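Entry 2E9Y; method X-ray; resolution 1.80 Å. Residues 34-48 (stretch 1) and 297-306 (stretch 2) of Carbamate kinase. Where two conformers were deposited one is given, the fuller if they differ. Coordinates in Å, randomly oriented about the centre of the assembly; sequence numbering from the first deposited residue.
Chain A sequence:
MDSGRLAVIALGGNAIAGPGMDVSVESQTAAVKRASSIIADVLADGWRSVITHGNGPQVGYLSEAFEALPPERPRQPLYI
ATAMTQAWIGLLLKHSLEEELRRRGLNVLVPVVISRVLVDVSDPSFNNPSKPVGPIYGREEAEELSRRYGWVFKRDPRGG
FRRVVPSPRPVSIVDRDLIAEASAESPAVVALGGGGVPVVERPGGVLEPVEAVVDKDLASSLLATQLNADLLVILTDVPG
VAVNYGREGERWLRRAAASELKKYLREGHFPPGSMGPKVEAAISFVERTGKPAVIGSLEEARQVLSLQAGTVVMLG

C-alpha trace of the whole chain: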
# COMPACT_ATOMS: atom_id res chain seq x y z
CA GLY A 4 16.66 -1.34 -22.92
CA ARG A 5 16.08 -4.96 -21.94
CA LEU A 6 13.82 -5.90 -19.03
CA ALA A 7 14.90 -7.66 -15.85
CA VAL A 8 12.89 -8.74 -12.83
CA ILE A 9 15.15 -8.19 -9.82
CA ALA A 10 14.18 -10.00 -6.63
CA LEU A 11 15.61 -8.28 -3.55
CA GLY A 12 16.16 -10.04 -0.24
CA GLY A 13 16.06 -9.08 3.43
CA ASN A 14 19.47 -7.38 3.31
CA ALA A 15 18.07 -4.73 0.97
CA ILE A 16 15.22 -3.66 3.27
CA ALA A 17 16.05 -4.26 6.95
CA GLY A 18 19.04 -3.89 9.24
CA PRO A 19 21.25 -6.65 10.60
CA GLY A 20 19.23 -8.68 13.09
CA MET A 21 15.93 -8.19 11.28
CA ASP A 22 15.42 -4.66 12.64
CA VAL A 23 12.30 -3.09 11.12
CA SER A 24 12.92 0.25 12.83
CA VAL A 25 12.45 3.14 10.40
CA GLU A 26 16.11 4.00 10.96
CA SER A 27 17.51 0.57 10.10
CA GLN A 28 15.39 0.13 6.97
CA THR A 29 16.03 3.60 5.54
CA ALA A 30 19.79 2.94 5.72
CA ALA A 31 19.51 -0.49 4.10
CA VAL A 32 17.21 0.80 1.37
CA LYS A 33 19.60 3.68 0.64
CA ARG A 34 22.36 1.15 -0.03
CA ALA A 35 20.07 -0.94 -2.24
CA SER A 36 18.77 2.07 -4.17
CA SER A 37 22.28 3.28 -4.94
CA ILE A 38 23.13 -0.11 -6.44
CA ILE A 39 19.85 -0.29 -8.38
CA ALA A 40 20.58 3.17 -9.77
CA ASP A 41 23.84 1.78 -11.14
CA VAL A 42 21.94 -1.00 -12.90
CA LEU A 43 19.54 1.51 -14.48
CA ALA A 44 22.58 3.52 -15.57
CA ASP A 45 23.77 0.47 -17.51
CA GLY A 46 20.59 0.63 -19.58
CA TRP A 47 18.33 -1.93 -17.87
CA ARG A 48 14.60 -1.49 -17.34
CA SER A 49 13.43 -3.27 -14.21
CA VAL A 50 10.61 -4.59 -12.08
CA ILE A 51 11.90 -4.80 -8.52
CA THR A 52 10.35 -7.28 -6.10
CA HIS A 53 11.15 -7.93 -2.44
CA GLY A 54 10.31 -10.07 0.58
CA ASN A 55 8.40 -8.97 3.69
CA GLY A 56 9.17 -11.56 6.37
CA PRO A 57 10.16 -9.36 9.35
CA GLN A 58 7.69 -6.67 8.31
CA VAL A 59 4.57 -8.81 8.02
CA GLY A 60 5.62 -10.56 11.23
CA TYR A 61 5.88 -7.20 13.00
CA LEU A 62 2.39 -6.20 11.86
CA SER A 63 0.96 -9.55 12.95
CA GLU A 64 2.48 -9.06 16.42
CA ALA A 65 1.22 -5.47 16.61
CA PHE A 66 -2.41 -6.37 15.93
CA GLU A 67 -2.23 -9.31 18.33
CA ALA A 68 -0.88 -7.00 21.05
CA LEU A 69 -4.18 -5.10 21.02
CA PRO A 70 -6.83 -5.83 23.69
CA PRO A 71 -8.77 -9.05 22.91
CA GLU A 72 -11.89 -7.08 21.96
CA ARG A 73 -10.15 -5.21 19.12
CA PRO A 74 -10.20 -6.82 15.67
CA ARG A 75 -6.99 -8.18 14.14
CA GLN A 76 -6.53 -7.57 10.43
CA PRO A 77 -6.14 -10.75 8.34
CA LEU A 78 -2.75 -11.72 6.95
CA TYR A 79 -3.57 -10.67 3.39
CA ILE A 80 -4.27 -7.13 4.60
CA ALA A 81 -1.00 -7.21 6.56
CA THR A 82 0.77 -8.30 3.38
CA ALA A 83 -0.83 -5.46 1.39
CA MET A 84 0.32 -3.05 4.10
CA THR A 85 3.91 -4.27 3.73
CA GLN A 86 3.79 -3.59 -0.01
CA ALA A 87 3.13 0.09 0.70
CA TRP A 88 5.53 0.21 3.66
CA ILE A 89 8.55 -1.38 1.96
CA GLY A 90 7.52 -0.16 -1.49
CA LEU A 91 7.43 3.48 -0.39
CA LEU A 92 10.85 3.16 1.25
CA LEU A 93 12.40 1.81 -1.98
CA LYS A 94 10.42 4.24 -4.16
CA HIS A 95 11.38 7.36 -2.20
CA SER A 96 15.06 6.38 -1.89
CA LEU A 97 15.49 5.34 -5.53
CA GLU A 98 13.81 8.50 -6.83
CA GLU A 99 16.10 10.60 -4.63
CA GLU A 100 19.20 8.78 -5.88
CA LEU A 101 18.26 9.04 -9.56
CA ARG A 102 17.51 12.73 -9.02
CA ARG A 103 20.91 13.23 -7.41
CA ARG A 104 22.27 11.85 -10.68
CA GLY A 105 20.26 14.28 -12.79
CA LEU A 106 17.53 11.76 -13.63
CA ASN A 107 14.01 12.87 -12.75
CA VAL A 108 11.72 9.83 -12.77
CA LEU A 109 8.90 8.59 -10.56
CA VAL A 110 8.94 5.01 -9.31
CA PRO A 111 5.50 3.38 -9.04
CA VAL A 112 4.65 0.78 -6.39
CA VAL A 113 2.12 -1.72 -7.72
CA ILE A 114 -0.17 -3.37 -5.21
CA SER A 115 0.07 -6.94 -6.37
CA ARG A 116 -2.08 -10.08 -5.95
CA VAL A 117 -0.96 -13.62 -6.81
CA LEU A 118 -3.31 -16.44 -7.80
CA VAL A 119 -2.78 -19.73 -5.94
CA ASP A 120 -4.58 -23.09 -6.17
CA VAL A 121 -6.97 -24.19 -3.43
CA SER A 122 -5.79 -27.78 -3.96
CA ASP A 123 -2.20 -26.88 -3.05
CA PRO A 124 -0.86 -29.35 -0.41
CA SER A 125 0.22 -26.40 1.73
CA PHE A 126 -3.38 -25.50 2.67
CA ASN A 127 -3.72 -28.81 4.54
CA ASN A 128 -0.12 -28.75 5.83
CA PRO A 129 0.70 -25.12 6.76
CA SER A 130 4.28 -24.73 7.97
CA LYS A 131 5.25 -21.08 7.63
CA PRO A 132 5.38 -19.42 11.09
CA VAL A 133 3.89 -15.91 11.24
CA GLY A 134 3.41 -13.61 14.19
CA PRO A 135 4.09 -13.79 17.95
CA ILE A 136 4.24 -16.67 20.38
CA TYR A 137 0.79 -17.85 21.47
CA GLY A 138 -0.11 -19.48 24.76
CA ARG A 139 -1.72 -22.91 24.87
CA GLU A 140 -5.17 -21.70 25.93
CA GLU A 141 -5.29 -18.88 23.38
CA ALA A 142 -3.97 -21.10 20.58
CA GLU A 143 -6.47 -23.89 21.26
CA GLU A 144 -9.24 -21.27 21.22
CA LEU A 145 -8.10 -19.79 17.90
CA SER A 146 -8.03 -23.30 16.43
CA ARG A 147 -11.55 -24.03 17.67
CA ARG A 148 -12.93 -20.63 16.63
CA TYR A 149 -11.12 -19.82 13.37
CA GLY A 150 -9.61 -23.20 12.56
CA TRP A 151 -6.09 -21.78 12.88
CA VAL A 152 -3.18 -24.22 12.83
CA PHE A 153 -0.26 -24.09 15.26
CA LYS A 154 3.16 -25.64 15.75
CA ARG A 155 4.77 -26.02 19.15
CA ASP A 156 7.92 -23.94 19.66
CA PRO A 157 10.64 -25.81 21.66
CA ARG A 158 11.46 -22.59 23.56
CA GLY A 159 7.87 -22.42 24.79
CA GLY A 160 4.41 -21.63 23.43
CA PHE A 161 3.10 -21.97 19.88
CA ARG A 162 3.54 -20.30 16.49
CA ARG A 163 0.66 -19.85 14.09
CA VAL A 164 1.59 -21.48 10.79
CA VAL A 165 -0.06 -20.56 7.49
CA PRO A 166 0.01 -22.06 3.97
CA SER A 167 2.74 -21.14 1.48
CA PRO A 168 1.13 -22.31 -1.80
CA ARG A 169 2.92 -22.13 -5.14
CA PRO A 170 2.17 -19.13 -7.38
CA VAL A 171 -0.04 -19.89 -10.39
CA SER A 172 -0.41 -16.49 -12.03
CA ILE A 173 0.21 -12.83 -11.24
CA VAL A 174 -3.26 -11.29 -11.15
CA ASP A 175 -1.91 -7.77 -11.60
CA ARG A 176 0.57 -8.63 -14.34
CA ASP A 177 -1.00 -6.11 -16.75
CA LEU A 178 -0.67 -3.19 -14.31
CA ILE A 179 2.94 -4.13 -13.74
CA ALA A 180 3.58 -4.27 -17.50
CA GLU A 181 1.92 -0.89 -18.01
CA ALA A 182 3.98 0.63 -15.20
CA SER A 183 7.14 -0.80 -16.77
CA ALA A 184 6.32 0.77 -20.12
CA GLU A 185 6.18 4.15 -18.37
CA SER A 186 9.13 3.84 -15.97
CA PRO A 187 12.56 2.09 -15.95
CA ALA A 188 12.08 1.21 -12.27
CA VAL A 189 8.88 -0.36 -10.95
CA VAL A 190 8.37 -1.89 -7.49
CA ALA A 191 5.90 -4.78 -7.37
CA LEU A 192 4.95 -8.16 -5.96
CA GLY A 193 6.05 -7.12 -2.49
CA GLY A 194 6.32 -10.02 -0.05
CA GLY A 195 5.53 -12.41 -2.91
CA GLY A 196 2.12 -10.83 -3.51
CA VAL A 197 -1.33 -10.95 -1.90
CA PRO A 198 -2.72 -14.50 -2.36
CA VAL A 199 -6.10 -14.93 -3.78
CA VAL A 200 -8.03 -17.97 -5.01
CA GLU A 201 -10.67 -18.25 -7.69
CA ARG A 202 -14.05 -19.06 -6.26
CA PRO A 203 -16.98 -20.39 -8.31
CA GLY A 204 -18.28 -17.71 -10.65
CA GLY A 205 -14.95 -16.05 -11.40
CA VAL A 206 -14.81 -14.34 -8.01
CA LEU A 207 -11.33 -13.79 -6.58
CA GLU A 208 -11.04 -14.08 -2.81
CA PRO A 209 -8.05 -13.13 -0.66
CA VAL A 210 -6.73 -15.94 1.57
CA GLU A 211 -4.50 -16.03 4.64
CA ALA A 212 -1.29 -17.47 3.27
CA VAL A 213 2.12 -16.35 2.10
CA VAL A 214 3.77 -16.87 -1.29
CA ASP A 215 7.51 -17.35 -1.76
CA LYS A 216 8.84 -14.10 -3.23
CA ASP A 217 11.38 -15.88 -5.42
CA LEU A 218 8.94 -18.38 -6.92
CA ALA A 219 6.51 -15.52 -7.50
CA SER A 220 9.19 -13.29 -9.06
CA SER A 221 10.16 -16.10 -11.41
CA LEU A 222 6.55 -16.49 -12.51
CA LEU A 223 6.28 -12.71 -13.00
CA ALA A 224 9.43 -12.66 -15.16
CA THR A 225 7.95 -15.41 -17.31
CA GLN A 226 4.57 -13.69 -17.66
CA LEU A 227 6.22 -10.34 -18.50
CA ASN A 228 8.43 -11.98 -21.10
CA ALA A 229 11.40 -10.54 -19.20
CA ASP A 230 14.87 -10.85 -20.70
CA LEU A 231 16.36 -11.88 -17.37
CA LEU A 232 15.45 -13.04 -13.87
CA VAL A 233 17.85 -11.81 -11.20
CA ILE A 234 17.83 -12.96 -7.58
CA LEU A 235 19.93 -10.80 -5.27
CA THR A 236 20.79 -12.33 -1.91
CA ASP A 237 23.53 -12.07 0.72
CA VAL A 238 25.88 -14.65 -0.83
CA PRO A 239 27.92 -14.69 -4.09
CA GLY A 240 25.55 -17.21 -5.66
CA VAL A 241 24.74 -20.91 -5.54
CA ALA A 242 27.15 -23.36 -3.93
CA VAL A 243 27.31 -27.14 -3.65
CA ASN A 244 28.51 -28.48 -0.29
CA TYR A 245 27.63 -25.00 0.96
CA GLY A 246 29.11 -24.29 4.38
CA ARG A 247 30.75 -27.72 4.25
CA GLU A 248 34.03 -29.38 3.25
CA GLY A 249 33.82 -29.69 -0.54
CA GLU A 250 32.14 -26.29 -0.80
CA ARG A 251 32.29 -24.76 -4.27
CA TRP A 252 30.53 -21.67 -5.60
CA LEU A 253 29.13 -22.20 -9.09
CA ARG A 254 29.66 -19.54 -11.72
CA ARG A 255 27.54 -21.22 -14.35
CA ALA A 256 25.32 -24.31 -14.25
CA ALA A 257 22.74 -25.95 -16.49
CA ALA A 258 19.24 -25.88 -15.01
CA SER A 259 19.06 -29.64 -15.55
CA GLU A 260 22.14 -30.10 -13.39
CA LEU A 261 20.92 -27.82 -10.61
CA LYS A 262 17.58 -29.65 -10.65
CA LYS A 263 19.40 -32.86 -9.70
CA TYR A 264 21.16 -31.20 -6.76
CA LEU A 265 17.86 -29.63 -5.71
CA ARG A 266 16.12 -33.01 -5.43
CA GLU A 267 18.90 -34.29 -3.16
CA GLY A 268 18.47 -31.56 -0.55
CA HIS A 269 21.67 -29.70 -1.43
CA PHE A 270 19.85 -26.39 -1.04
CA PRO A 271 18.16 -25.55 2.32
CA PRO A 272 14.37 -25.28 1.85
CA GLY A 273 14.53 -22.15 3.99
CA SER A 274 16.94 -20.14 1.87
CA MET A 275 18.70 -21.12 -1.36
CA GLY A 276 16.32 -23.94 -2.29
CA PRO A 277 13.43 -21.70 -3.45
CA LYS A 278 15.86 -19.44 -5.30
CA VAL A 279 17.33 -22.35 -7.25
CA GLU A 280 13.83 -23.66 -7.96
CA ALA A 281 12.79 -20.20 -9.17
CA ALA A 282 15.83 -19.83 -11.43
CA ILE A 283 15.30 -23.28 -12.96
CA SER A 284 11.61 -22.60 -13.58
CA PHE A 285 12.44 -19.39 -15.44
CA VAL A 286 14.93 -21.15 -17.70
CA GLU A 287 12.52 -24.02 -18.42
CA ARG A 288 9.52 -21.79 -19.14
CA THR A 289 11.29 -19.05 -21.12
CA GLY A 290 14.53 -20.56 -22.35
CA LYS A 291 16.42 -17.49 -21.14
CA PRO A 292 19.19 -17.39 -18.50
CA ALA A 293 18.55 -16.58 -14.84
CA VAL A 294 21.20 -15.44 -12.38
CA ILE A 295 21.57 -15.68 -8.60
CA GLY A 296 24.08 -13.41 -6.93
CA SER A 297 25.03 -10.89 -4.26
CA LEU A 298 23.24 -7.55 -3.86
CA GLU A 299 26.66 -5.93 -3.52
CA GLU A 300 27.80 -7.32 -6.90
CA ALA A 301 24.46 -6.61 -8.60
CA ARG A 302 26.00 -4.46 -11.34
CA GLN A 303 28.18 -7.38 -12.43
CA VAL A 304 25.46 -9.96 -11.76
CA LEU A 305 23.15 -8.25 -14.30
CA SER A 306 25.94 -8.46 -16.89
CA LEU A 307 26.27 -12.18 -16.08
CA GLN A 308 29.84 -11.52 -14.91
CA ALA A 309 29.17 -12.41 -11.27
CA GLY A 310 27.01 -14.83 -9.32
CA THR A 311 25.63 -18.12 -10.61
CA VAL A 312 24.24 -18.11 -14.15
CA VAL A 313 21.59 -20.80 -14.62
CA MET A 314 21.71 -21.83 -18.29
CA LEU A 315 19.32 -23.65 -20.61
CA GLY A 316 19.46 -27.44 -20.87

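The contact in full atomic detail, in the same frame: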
# COMPACT_ATOMS: atom_id res chain seq x y z
N ARG A 34 21.30 1.95 0.58
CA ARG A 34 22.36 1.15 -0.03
C ARG A 34 21.83 0.41 -1.26
O ARG A 34 22.47 0.42 -2.32
CB ARG A 34 22.92 0.13 0.97
CG ARG A 34 23.69 0.74 2.13
CD ARG A 34 24.53 -0.31 2.86
NE ARG A 34 23.72 -1.26 3.63
CZ ARG A 34 23.14 -0.97 4.80
NH1 ARG A 34 23.28 0.23 5.33
NH2 ARG A 34 22.43 -1.90 5.42
N ALA A 35 20.66 -0.21 -1.13
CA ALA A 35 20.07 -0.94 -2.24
C ALA A 35 19.69 -0.05 -3.42
O ALA A 35 19.88 -0.42 -4.58
CB ALA A 35 18.84 -1.72 -1.76
N SER A 36 19.17 1.14 -3.12
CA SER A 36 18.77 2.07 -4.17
C SER A 36 19.96 2.58 -4.96
O SER A 36 19.88 2.77 -6.17
CB SER A 36 18.01 3.26 -3.58
OG SER A 36 16.72 2.87 -3.13
N SER A 37 21.08 2.80 -4.27
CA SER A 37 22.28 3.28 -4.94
C SER A 37 22.71 2.25 -5.98
O SER A 37 22.98 2.59 -7.13
CB SER A 37 23.40 3.49 -3.92
OG SER A 37 24.53 4.10 -4.53
N ILE A 38 22.75 0.99 -5.56
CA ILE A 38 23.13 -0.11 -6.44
C ILE A 38 22.14 -0.29 -7.60
O ILE A 38 22.55 -0.53 -8.73
CB ILE A 38 23.24 -1.42 -5.64
CG1 ILE A 38 24.43 -1.33 -4.68
CG2 ILE A 38 23.39 -2.62 -6.58
CD1 ILE A 38 24.51 -2.45 -3.67
N ILE A 39 20.85 -0.15 -7.32
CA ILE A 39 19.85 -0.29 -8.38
C ILE A 39 20.02 0.84 -9.39
O ILE A 39 19.82 0.64 -10.59
CB ILE A 39 18.42 -0.26 -7.81
CG1 ILE A 39 18.15 -1.54 -7.03
CG2 ILE A 39 17.41 -0.10 -8.94
CD1 ILE A 39 16.83 -1.54 -6.28
N ALA A 40 20.38 2.02 -8.90
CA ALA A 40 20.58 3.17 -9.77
C ALA A 40 21.71 2.87 -10.75
O ALA A 40 21.67 3.30 -11.91
CB ALA A 40 20.92 4.41 -8.95
N ASP A 41 22.72 2.14 -10.29
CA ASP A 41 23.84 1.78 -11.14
C ASP A 41 23.32 0.91 -12.28
O ASP A 41 23.64 1.14 -13.45
CB ASP A 41 24.92 1.03 -10.35
CG ASP A 41 25.60 1.90 -9.31
OD1 ASP A 41 25.68 3.13 -9.53
OD2 ASP A 41 26.06 1.37 -8.28
N VAL A 42 22.51 -0.08 -11.92
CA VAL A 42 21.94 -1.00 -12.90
C VAL A 42 21.14 -0.26 -13.97
O VAL A 42 21.22 -0.58 -15.15
CB VAL A 42 21.04 -2.04 -12.21
CG1 VAL A 42 20.27 -2.84 -13.24
CG2 VAL A 42 21.89 -2.96 -11.35
N LEU A 43 20.34 0.72 -13.55
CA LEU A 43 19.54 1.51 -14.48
C LEU A 43 20.47 2.33 -15.37
O LEU A 43 20.16 2.60 -16.53
CB LEU A 43 18.60 2.45 -13.72
CG LEU A 43 17.26 1.89 -13.23
CD1 LEU A 43 17.47 0.62 -12.43
CD2 LEU A 43 16.55 2.94 -12.40
N ALA A 44 21.60 2.74 -14.82
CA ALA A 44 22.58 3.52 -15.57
C ALA A 44 23.12 2.67 -16.71
O ALA A 44 23.40 3.19 -17.80
CB ALA A 44 23.72 3.96 -14.65
N ASP A 45 23.26 1.37 -16.48
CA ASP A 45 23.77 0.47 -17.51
C ASP A 45 22.76 0.17 -18.61
O ASP A 45 23.03 -0.65 -19.49
CB ASP A 45 24.28 -0.83 -16.88
CG ASP A 45 25.48 -0.61 -15.97
OD1 ASP A 45 26.32 0.25 -16.30
OD2 ASP A 45 25.58 -1.30 -14.94
N GLY A 46 21.60 0.82 -18.55
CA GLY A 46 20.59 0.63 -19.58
C GLY A 46 19.42 -0.32 -19.33
O GLY A 46 18.54 -0.44 -20.18
N TRP A 47 19.41 -0.98 -18.18
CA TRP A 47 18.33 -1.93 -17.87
C TRP A 47 17.02 -1.28 -17.43
O TRP A 47 17.02 -0.23 -16.79
CB TRP A 47 18.76 -2.90 -16.76
CG TRP A 47 19.70 -3.98 -17.18
CD1 TRP A 47 21.06 -3.98 -17.05
CD2 TRP A 47 19.36 -5.25 -17.76
NE1 TRP A 47 21.58 -5.16 -17.52
CE2 TRP A 47 20.56 -5.96 -17.96
CE3 TRP A 47 18.15 -5.84 -18.14
CZ2 TRP A 47 20.59 -7.24 -18.52
CZ3 TRP A 47 18.17 -7.12 -18.70
CH2 TRP A 47 19.39 -7.80 -18.88
N ARG A 48 15.92 -1.92 -17.79
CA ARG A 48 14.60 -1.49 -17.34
C ARG A 48 14.33 -2.58 -16.31
O ARG A 48 14.74 -3.72 -16.50
CB ARG A 48 13.56 -1.54 -18.47
CG ARG A 48 13.74 -0.46 -19.53
CD ARG A 48 12.53 -0.37 -20.46
NE ARG A 48 11.40 0.35 -19.87
CZ ARG A 48 11.39 1.66 -19.62
NH1 ARG A 48 12.45 2.40 -19.90
NH2 ARG A 48 10.31 2.22 -19.09
N SER A 297 24.99 -11.80 -5.40
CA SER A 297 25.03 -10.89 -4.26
C SER A 297 24.50 -9.49 -4.60
O SER A 297 24.74 -8.98 -5.70
CB SER A 297 26.48 -10.78 -3.77
OG SER A 297 26.60 -9.87 -2.69
N LEU A 298 23.78 -8.89 -3.66
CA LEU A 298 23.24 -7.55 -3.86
C LEU A 298 24.40 -6.59 -4.12
O LEU A 298 24.33 -5.72 -4.98
CB LEU A 298 22.47 -7.08 -2.62
CG LEU A 298 22.06 -5.60 -2.55
CD1 LEU A 298 21.13 -5.25 -3.70
CD2 LEU A 298 21.38 -5.33 -1.21
N GLU A 299 25.49 -6.78 -3.38
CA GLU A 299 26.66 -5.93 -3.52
C GLU A 299 27.23 -5.97 -4.95
O GLU A 299 27.62 -4.94 -5.49
CB GLU A 299 27.75 -6.37 -2.54
CG GLU A 299 27.30 -6.48 -1.09
CD GLU A 299 26.69 -5.19 -0.56
OE1 GLU A 299 27.36 -4.14 -0.64
OE2 GLU A 299 25.54 -5.23 -0.07
N GLU A 300 27.26 -7.16 -5.55
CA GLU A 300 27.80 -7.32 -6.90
C GLU A 300 26.75 -7.21 -8.00
O GLU A 300 27.02 -7.55 -9.15
CB GLU A 300 28.52 -8.67 -7.02
CG GLU A 300 29.42 -9.02 -5.84
CD GLU A 300 30.24 -10.29 -6.07
OE1 GLU A 300 29.65 -11.33 -6.42
OE2 GLU A 300 31.48 -10.23 -5.91
N ALA A 301 25.56 -6.73 -7.65
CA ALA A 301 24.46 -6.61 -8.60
C ALA A 301 24.84 -6.11 -9.99
O ALA A 301 24.43 -6.69 -11.00
CB ALA A 301 23.36 -5.72 -8.01
N ARG A 302 25.60 -5.03 -10.05
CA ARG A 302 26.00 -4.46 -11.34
C ARG A 302 26.64 -5.51 -12.24
O ARG A 302 26.34 -5.59 -13.42
CB ARG A 302 26.96 -3.28 -11.12
CG ARG A 302 27.08 -2.37 -12.33
CD ARG A 302 27.76 -1.06 -11.97
NE ARG A 302 27.49 -0.02 -12.96
CZ ARG A 302 27.86 1.25 -12.84
NH1 ARG A 302 28.53 1.65 -11.77
NH2 ARG A 302 27.56 2.12 -13.79
N GLN A 303 27.52 -6.32 -11.66
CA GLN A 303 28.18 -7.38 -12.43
C GLN A 303 27.23 -8.54 -12.66
O GLN A 303 27.23 -9.14 -13.74
CB GLN A 303 29.43 -7.88 -11.70
CG GLN A 303 30.53 -6.84 -11.58
CD GLN A 303 31.05 -6.38 -12.93
OE1 GLN A 303 31.61 -7.16 -13.69
NE2 GLN A 303 30.86 -5.10 -13.23
N VAL A 304 26.42 -8.85 -11.65
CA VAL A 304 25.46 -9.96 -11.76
C VAL A 304 24.55 -9.82 -12.98
O VAL A 304 24.28 -10.78 -13.70
CB VAL A 304 24.60 -10.05 -10.49
CG1 VAL A 304 23.48 -11.06 -10.70
CG2 VAL A 304 25.45 -10.48 -9.31
N LEU A 305 24.04 -8.58 -13.18
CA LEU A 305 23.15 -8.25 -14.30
C LEU A 305 23.84 -8.49 -15.66
O LEU A 305 23.21 -8.85 -16.64
CB LEU A 305 22.74 -6.78 -14.17
CG LEU A 305 21.45 -6.61 -13.36
CD1 LEU A 305 20.21 -7.02 -14.16
CD2 LEU A 305 21.43 -7.44 -12.08
N SER A 306 25.16 -8.24 -15.67
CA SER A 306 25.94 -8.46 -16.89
C SER A 306 26.34 -9.94 -17.08
O SER A 306 27.01 -10.32 -18.04
CB SER A 306 27.20 -7.59 -16.81
OG SER A 306 26.83 -6.21 -16.77
O HOH W 1 24.02 -3.42 0.98
O HOH W 2 24.45 -3.67 -15.06
O HOH W 3 24.38 -4.77 -17.03

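How do the two backbones lie against each other? Residues 34-44 form the end of a helix, and residues 301-305 form a short helix that runs in roughly the same direction, with 35° between the axes and a closest approach of 9.3 Å. The register advances along both chains together: Ala-35 lies level with Leu-298 and Ile-38 with Ala-301, and Val-42 lies nearest Arg-302, their CA atoms 5.6 Å apart. Ahead of the short helix, a type I turn from Leu-298 to Ala-301 brings the chain round, with Glu-300 at the N-cap position. Touching residues are at least 257 positions apart in sequence, and together the stretches bury 584 Å².

What does Ile-38 do near the start of the contact? It points toward the turn and meets it with both ends of its branched side chain. CG2 of Ile-38 packs tightly on CB of Ala-301 at 3.4 Å, methyl against methyl. CD1 of Ile-38 lies 4.1 Å from CG of Leu-298 and 3.5 Å from the backbone O of Leu-298. That oxygen is not left without a partner, since it accepts the turn's hydrogen bond from N of Ala-301.

How does Arg-302, the residue with the most covered surface, reach across the first helix? Its CB points sideways, but four chi angles near t extend the chain so that the guanidinium arrives at Asp-45. There NE of Arg-302 donates to OD2 of Asp-45 at 3.0 Å, a hydrogen bond within a salt bridge, while NH2 of Arg-302 makes a weak one to OD1 of Asp-45 at 3.4 Å. Asp-41 plays a different part: its CB covers one face of the guanidinium, and its OD1 lies 3.9 Å from NH1 of Arg-302, a long salt bridge of charges only. One water donates to both OD2 of Asp-45 and the backbone O of Arg-302, adding a bridge beside the direct pairing.

How does Leu-305 close the far end? It points toward the first stretch and touches both Val-42 and Trp-47. CG of Leu-305 is 4.0 Å from CG1 of Val-42, an apolar contact, and CD1 of Leu-305 sits 4.0 Å from the centroid of the five-membered ring of Trp-47, almost directly over its face. The N-H of the indole lies in the ring plane, so the contact over the face does not compete with it: NE1 of Trp-47 donates to a water at 2.9 Å, which also bonds to OG of Ser-306.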